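Local coordinates for phenylacetic acid degradation protein PaaI (Thermus thermophilus HB8, PDB 1WLU) that probably hydrolyses acyl-CoA thioesters as a hot dog fold thioesterase associated with phenylacetic acid degradation, at residues A[74-85]-A[97-107]; A[37-47]-A[66-74]. One frame throughout, in Å; residues are numbered along the deposited sequence.

Contact 1. Residues A[74-85]-A[97-107]; sequences LGAGARVEARAV and RVEVVSEGKLV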
# COMPACT_ATOMS: atom_id res chain seq x y z
N LEU A 74 14.67 6.33 -14.23
CA LEU A 74 15.38 7.57 -14.50
C LEU A 74 16.88 7.33 -14.46
O LEU A 74 17.37 6.53 -13.68
CB LEU A 74 15.02 8.64 -13.46
CG LEU A 74 13.61 9.23 -13.51
CD1 LEU A 74 13.47 10.29 -12.43
CD2 LEU A 74 13.34 9.84 -14.89
N GLY A 75 17.60 8.04 -15.33
CA GLY A 75 19.04 7.88 -15.37
C GLY A 75 19.76 9.06 -14.75
O GLY A 75 19.13 10.05 -14.38
N ALA A 76 21.08 8.96 -14.64
CA ALA A 76 21.87 10.03 -14.07
C ALA A 76 21.63 11.32 -14.84
O ALA A 76 21.53 11.32 -16.07
CB ALA A 76 23.35 9.67 -14.11
N GLY A 77 21.51 12.43 -14.11
CA GLY A 77 21.29 13.72 -14.74
C GLY A 77 19.84 14.15 -14.80
O GLY A 77 19.54 15.32 -15.03
N ALA A 78 18.92 13.21 -14.59
CA ALA A 78 17.50 13.54 -14.64
C ALA A 78 17.09 14.49 -13.52
O ALA A 78 17.48 14.31 -12.37
CB ALA A 78 16.67 12.26 -14.56
N ARG A 79 16.33 15.51 -13.89
CA ARG A 79 15.81 16.48 -12.94
C ARG A 79 14.44 15.94 -12.54
O ARG A 79 13.61 15.67 -13.41
CB ARG A 79 15.65 17.86 -13.60
CG ARG A 79 16.96 18.57 -13.91
CD ARG A 79 17.65 19.05 -12.64
NE ARG A 79 18.78 19.93 -12.93
CZ ARG A 79 19.50 20.54 -12.00
NH1 ARG A 79 19.22 20.38 -10.71
NH2 ARG A 79 20.51 21.33 -12.35
N VAL A 80 14.21 15.78 -11.25
CA VAL A 80 12.95 15.24 -10.78
C VAL A 80 12.34 16.07 -9.66
O VAL A 80 13.05 16.71 -8.89
CB VAL A 80 13.16 13.78 -10.31
CG1 VAL A 80 14.15 13.74 -9.16
CG2 VAL A 80 11.83 13.15 -9.91
N GLU A 81 11.01 16.07 -9.60
CA GLU A 81 10.26 16.82 -8.59
C GLU A 81 9.22 15.93 -7.94
O GLU A 81 8.69 15.01 -8.56
CB GLU A 81 9.52 18.00 -9.23
CG GLU A 81 10.36 19.20 -9.58
CD GLU A 81 9.56 20.24 -10.34
OE1 GLU A 81 8.31 20.26 -10.20
OE2 GLU A 81 10.16 21.04 -11.09
N ALA A 82 8.92 16.22 -6.67
CA ALA A 82 7.89 15.49 -5.94
C ALA A 82 6.90 16.56 -5.48
O ALA A 82 7.25 17.47 -4.73
CB ALA A 82 8.48 14.77 -4.74
N ARG A 83 5.67 16.45 -5.98
CA ARG A 83 4.61 17.41 -5.67
C ARG A 83 3.59 16.80 -4.72
O ARG A 83 2.82 15.92 -5.11
CB ARG A 83 3.93 17.84 -6.97
CG ARG A 83 4.92 18.34 -8.01
CD ARG A 83 4.30 18.42 -9.39
NE ARG A 83 5.26 18.90 -10.38
CZ ARG A 83 4.99 19.01 -11.67
NH1 ARG A 83 3.80 18.67 -12.14
NH2 ARG A 83 5.92 19.47 -12.50
N ALA A 84 3.58 17.29 -3.48
CA ALA A 84 2.67 16.78 -2.46
C ALA A 84 1.44 17.65 -2.27
O ALA A 84 1.54 18.87 -2.14
CB ALA A 84 3.42 16.63 -1.13
N VAL A 85 0.28 17.01 -2.26
CA VAL A 85 -0.99 17.70 -2.05
C VAL A 85 -1.77 16.94 -0.99
O VAL A 85 -1.66 15.72 -0.86
CB VAL A 85 -1.83 17.78 -3.34
CG1 VAL A 85 -1.07 18.53 -4.42
CG2 VAL A 85 -2.21 16.39 -3.82
N ARG A 97 -1.04 12.88 -1.35
CA ARG A 97 -0.68 12.25 -2.62
C ARG A 97 0.54 13.01 -3.11
O ARG A 97 0.55 14.25 -3.11
CB ARG A 97 -1.80 12.38 -3.65
CG ARG A 97 -1.29 12.18 -5.08
CD ARG A 97 -2.40 12.05 -6.11
NE ARG A 97 -3.37 13.13 -6.05
CZ ARG A 97 -4.56 13.04 -5.46
NH1 ARG A 97 -4.93 11.91 -4.87
NH2 ARG A 97 -5.38 14.08 -5.46
N VAL A 98 1.57 12.28 -3.52
CA VAL A 98 2.78 12.92 -4.02
C VAL A 98 3.12 12.39 -5.41
O VAL A 98 3.43 11.21 -5.58
CB VAL A 98 3.98 12.67 -3.08
CG1 VAL A 98 5.19 13.44 -3.57
CG2 VAL A 98 3.62 13.09 -1.66
N GLU A 99 3.05 13.27 -6.39
CA GLU A 99 3.39 12.90 -7.76
C GLU A 99 4.86 13.18 -8.01
O GLU A 99 5.35 14.27 -7.74
CB GLU A 99 2.53 13.69 -8.75
CG GLU A 99 1.09 13.19 -8.84
CD GLU A 99 0.25 14.01 -9.79
OE1 GLU A 99 0.82 14.65 -10.70
OE2 GLU A 99 -0.99 14.01 -9.64
N VAL A 100 5.57 12.17 -8.51
CA VAL A 100 6.99 12.31 -8.82
C VAL A 100 7.05 12.51 -10.33
O VAL A 100 6.67 11.62 -11.10
CB VAL A 100 7.78 11.06 -8.38
CG1 VAL A 100 9.26 11.24 -8.68
CG2 VAL A 100 7.57 10.82 -6.89
N VAL A 101 7.53 13.68 -10.73
CA VAL A 101 7.57 14.07 -12.13
C VAL A 101 8.95 14.45 -12.65
O VAL A 101 9.74 15.07 -11.94
CB VAL A 101 6.62 15.27 -12.37
CG1 VAL A 101 6.59 15.65 -13.83
CG2 VAL A 101 5.22 14.92 -11.86
N SER A 102 9.24 14.07 -13.89
CA SER A 102 10.50 14.42 -14.52
C SER A 102 10.22 14.73 -15.98
O SER A 102 9.66 13.90 -16.70
CB SER A 102 11.51 13.27 -14.42
OG SER A 102 12.74 13.63 -15.03
N GLU A 103 10.59 15.93 -16.41
CA GLU A 103 10.37 16.37 -17.78
C GLU A 103 8.92 16.17 -18.22
O GLU A 103 8.66 15.69 -19.32
CB GLU A 103 11.31 15.63 -18.73
CG GLU A 103 12.79 15.85 -18.43
CD GLU A 103 13.18 17.32 -18.43
OE1 GLU A 103 12.92 18.00 -19.44
OE2 GLU A 103 13.74 17.79 -17.42
N GLY A 104 7.98 16.54 -17.35
CA GLY A 104 6.57 16.43 -17.67
C GLY A 104 5.95 15.05 -17.64
O GLY A 104 4.78 14.89 -17.97
N LYS A 105 6.72 14.04 -17.23
CA LYS A 105 6.20 12.68 -17.17
C LYS A 105 6.05 12.21 -15.73
O LYS A 105 6.89 12.52 -14.88
CB LYS A 105 7.15 11.73 -17.91
CG LYS A 105 7.37 12.07 -19.38
CD LYS A 105 6.08 11.95 -20.18
CE LYS A 105 6.33 12.26 -21.65
NZ LYS A 105 7.33 11.34 -22.25
N LEU A 106 4.99 11.47 -15.45
CA LEU A 106 4.76 10.94 -14.10
C LEU A 106 5.62 9.69 -13.94
O LEU A 106 5.31 8.63 -14.49
CB LEU A 106 3.28 10.60 -13.89
CG LEU A 106 2.90 10.17 -12.47
CD1 LEU A 106 3.10 11.31 -11.49
CD2 LEU A 106 1.44 9.72 -12.46
N VAL A 107 6.69 9.83 -13.18
CA VAL A 107 7.65 8.76 -12.93
C VAL A 107 7.20 7.79 -11.84
O VAL A 107 7.51 6.60 -11.89
CB VAL A 107 9.03 9.37 -12.54
CG1 VAL A 107 10.00 8.27 -12.15
CG2 VAL A 107 9.58 10.17 -13.71
O HOH W 1 15.86 16.03 -16.67
O HOH W 2 1.51 17.28 -10.58
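The guanidinium of R83 lies across V101, whose CG2 sits 3.9 Å above one face of the plane, displaced toward its rim. In the plane, at the edge, come E81 OE1 and a water. NE and NH2 both point at that one carboxylate oxygen; the bonds are weak, R83 NE to E81 OE1 measuring 3.3 Å, yet they form a salt bridge, and the water bridges R83 NH1 to E99 OE1. A chain extended from CG to NE lays the group over its diagonal neighbour, so charge and hydrocarbon share one surface of the sheet. Farther along that surface V85 CG2 rests beside R97.

The other surface is apolar. V98 straddles two alanines, CG1 against A82 CB and CG2 against A84 CB. Packing is tight where V80 CG2 meets V100 CG1 at 3.4 Å; with V80 chi1 at 61°, CG2 is anti to the backbone N and turned to its partner. Helix 40-56 covers this surface: V80 packs on L46, A82 on L46 and A50, and A84 on A50.

Between these surfaces the strands pair E81 with V101, R83 with E99 and V85 with R97, each through two backbone hydrogen bonds. Beyond E81 and V101 a side chain takes over: S102 OG, anti to its own N (chi1 -179°), donates to R79 O at 2.7 Å, coming from above the carbonyl plane by 38°. L74 closes this end, its methyls tip to tip with those of V107, CD2 to CG2 at 4.0 Å.

Strands 79-89 and 93-102 thus make an antiparallel beta hairpin, and the type I' turn at S102-K105 leads on to strand 105-116, as befits the curved antiparallel sheet that wraps a helix in the hot dog fold.

Contact 2. Residues A[37-47]-A[66-74]; sequences TAHGGFLYALA and CRMDYFRPL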
# COMPACT_ATOMS: atom_id res chain seq x y z
N THR A 37 20.07 2.74 -12.74
CA THR A 37 18.98 3.70 -12.78
C THR A 37 18.82 4.30 -11.39
O THR A 37 19.42 3.81 -10.43
CB THR A 37 17.65 3.04 -13.20
OG1 THR A 37 17.26 2.06 -12.23
CG2 THR A 37 17.79 2.36 -14.55
N ALA A 38 18.02 5.35 -11.27
CA ALA A 38 17.81 5.97 -9.96
C ALA A 38 17.29 4.93 -8.97
O ALA A 38 16.29 4.27 -9.22
CB ALA A 38 16.83 7.13 -10.08
N HIS A 39 17.99 4.79 -7.85
CA HIS A 39 17.62 3.83 -6.81
C HIS A 39 16.22 4.16 -6.30
O HIS A 39 15.87 5.34 -6.12
CB HIS A 39 18.64 3.89 -5.68
CG HIS A 39 18.56 2.76 -4.70
ND1 HIS A 39 17.53 2.63 -3.79
CD2 HIS A 39 19.42 1.75 -4.44
CE1 HIS A 39 17.75 1.58 -3.02
NE2 HIS A 39 18.90 1.03 -3.39
N GLY A 40 15.41 3.13 -6.07
CA GLY A 40 14.06 3.34 -5.58
C GLY A 40 14.05 4.14 -4.29
O GLY A 40 13.10 4.89 -4.02
N GLY A 41 15.10 3.98 -3.50
CA GLY A 41 15.21 4.70 -2.24
C GLY A 41 15.43 6.18 -2.43
O GLY A 41 15.04 6.99 -1.58
N PHE A 42 16.07 6.56 -3.53
CA PHE A 42 16.31 7.97 -3.80
C PHE A 42 14.99 8.62 -4.20
O PHE A 42 14.64 9.69 -3.70
CB PHE A 42 17.33 8.17 -4.92
CG PHE A 42 17.48 9.60 -5.34
CD1 PHE A 42 18.15 10.51 -4.52
CD2 PHE A 42 16.90 10.05 -6.52
CE1 PHE A 42 18.23 11.86 -4.88
CE2 PHE A 42 16.98 11.40 -6.88
CZ PHE A 42 17.64 12.30 -6.05
N LEU A 43 14.26 7.97 -5.10
CA LEU A 43 12.98 8.50 -5.55
C LEU A 43 12.00 8.55 -4.38
O LEU A 43 11.23 9.50 -4.24
CB LEU A 43 12.42 7.65 -6.69
CG LEU A 43 13.28 7.66 -7.96
CD1 LEU A 43 12.64 6.77 -9.01
CD2 LEU A 43 13.45 9.08 -8.48
N TYR A 44 12.02 7.52 -3.54
CA TYR A 44 11.14 7.50 -2.38
C TYR A 44 11.53 8.62 -1.41
O TYR A 44 10.66 9.32 -0.89
CB TYR A 44 11.20 6.15 -1.67
CG TYR A 44 10.32 6.07 -0.44
CD1 TYR A 44 10.74 6.57 0.79
CD2 TYR A 44 9.05 5.49 -0.51
CE1 TYR A 44 9.93 6.50 1.92
CE2 TYR A 44 8.23 5.42 0.60
CZ TYR A 44 8.67 5.92 1.81
OH TYR A 44 7.85 5.83 2.92
N ALA A 45 12.83 8.79 -1.18
CA ALA A 45 13.29 9.84 -0.27
C ALA A 45 12.80 11.20 -0.74
O ALA A 45 12.41 12.05 0.07
CB ALA A 45 14.81 9.83 -0.18
N LEU A 46 12.81 11.41 -2.05
CA LEU A 46 12.35 12.66 -2.63
C LEU A 46 10.87 12.86 -2.32
O LEU A 46 10.46 13.91 -1.82
CB LEU A 46 12.57 12.64 -4.14
CG LEU A 46 12.10 13.87 -4.92
CD1 LEU A 46 13.02 15.05 -4.62
CD2 LEU A 46 12.12 13.56 -6.41
N ALA A 47 10.06 11.85 -2.62
CA ALA A 47 8.62 11.93 -2.37
C ALA A 47 8.33 12.07 -0.88
O ALA A 47 7.49 12.88 -0.48
CB ALA A 47 7.93 10.69 -2.93
N CYS A 66 3.09 4.30 3.90
CA CYS A 66 3.33 4.94 2.62
C CYS A 66 3.43 3.92 1.50
O CYS A 66 4.00 2.84 1.68
CB CYS A 66 4.62 5.76 2.66
SG CYS A 66 4.63 7.00 3.98
N ARG A 67 2.88 4.27 0.34
CA ARG A 67 2.92 3.41 -0.83
C ARG A 67 3.64 4.15 -1.94
O ARG A 67 3.42 5.34 -2.15
CB ARG A 67 1.51 3.05 -1.28
CG ARG A 67 1.44 2.21 -2.56
CD ARG A 67 -0.02 2.01 -2.96
NE ARG A 67 -0.19 1.34 -4.25
CZ ARG A 67 -0.57 0.07 -4.40
NH1 ARG A 67 -0.81 -0.70 -3.34
NH2 ARG A 67 -0.72 -0.42 -5.62
N MET A 68 4.51 3.44 -2.65
CA MET A 68 5.25 4.02 -3.75
C MET A 68 5.05 3.14 -4.98
O MET A 68 5.40 1.95 -4.97
CB MET A 68 6.74 4.09 -3.40
CG MET A 68 7.60 4.76 -4.45
SD MET A 68 7.35 6.54 -4.53
CE MET A 68 8.82 7.02 -5.45
N ASP A 69 4.46 3.71 -6.03
CA ASP A 69 4.22 3.00 -7.28
C ASP A 69 5.16 3.59 -8.32
O ASP A 69 5.13 4.79 -8.60
CB ASP A 69 2.76 3.17 -7.71
CG ASP A 69 1.80 2.44 -6.79
OD1 ASP A 69 2.00 1.23 -6.55
OD2 ASP A 69 0.83 3.07 -6.31
N TYR A 70 6.01 2.73 -8.89
CA TYR A 70 7.01 3.15 -9.88
C TYR A 70 6.54 2.91 -11.30
O TYR A 70 6.12 1.80 -11.64
CB TYR A 70 8.30 2.38 -9.64
CG TYR A 70 8.93 2.64 -8.29
CD1 TYR A 70 9.86 3.66 -8.12
CD2 TYR A 70 8.60 1.86 -7.18
CE1 TYR A 70 10.45 3.90 -6.88
CE2 TYR A 70 9.18 2.09 -5.94
CZ TYR A 70 10.11 3.11 -5.80
OH TYR A 70 10.70 3.34 -4.58
N PHE A 71 6.63 3.94 -12.15
CA PHE A 71 6.18 3.81 -13.53
C PHE A 71 7.27 3.88 -14.59
O PHE A 71 7.21 3.16 -15.59
CB PHE A 71 5.14 4.89 -13.87
CG PHE A 71 4.02 4.99 -12.88
CD1 PHE A 71 3.34 3.86 -12.45
CD2 PHE A 71 3.63 6.23 -12.39
CE1 PHE A 71 2.29 3.95 -11.54
CE2 PHE A 71 2.58 6.34 -11.48
CZ PHE A 71 1.91 5.20 -11.05
N ARG A 72 8.25 4.75 -14.38
CA ARG A 72 9.33 4.92 -15.36
C ARG A 72 10.68 5.07 -14.68
O ARG A 72 10.80 5.74 -13.66
CB ARG A 72 9.06 6.18 -16.20
CG ARG A 72 7.64 6.27 -16.75
CD ARG A 72 7.31 7.70 -17.19
NE ARG A 72 8.09 8.13 -18.35
CZ ARG A 72 7.86 7.74 -19.59
NH1 ARG A 72 6.87 6.89 -19.86
NH2 ARG A 72 8.62 8.18 -20.58
N PRO A 73 11.73 4.45 -15.24
CA PRO A 73 13.06 4.55 -14.65
C PRO A 73 13.71 5.88 -15.03
O PRO A 73 13.33 6.50 -16.03
CB PRO A 73 13.79 3.36 -15.27
CG PRO A 73 13.20 3.31 -16.64
CD PRO A 73 11.72 3.49 -16.36
N LEU A 74 14.67 6.33 -14.23
CA LEU A 74 15.38 7.57 -14.50
C LEU A 74 16.88 7.33 -14.46
O LEU A 74 17.37 6.53 -13.68
CB LEU A 74 15.02 8.64 -13.46
CG LEU A 74 13.61 9.23 -13.51
CD1 LEU A 74 13.47 10.29 -12.43
CD2 LEU A 74 13.34 9.84 -14.89
O HOH W 3 14.95 4.78 -11.68
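A38 N donates to L74 O at 2.8 Å, joining the backbones just before helix 40-47, whose axis passes 10.0 Å from that of strand 66-70 at closest, at an angle of 126°. Y70 spans this gap. Its OH donates to G40 O at 2.9 Å, the carbonyl oxygen lying in the ring plane while the hydroxyl stands 44° above the carbonyl plane; Y44 N reaches the same oxygen from the opposite face, so two donors grip it. A CB on G40 would crowd the Y70 hydroxyl. L43 CD1 meets the Y70 ring at its edge, and CD2 reaches L74 CD1. M68, bent at chi2, brings CE against the helix, 3.9 Å from L43 CB. Y44, with CG anti to the backbone N (chi1 179°), turns its edge to M68 CB; its OH lies 3.2 Å from C66 CB and is hydrogen-bonded to Y70 OH of the third subunit. A phenylalanine in place of Y70 would probably leave G40 O without its second donor and deprive Y44 of the third subunit of a hydroxyl partner.

Y70 is a CoA-binding residue of this protein. H39, the N-cap, accepts from G41 N through ND1 and starts the helix. Strand 61-70 lies beside strand 105-116, whose F110 touches both A47 and C66, and C66-D69 pair antiparallel with a strand of the third subunit, carrying the sheet across that interface.

Contact 1 pairs two strands of the sheet and contact 2 sets helix 40-56 against its strand 61-70, their centres about 9 Å apart. L74 belongs to both: it ends the segment 66-74 and begins 74-85. A backbone joint follows, V107 O probably accepting from F71 N at 2.8 Å and from R72 N at 3.2 Å, while V80 CG1 packs on L46 CD2 of the helix at 3.4 Å. Contact 2 contains the CoA-binding residues Y70 and F71; in contact 1 the side chain of V107 is about 6 Å from that of Y70 and about 6 Å from that of F71. No CoA is bound to this chain; a glycerol about 4 Å from G40 probably comes from the crystallisation liquor.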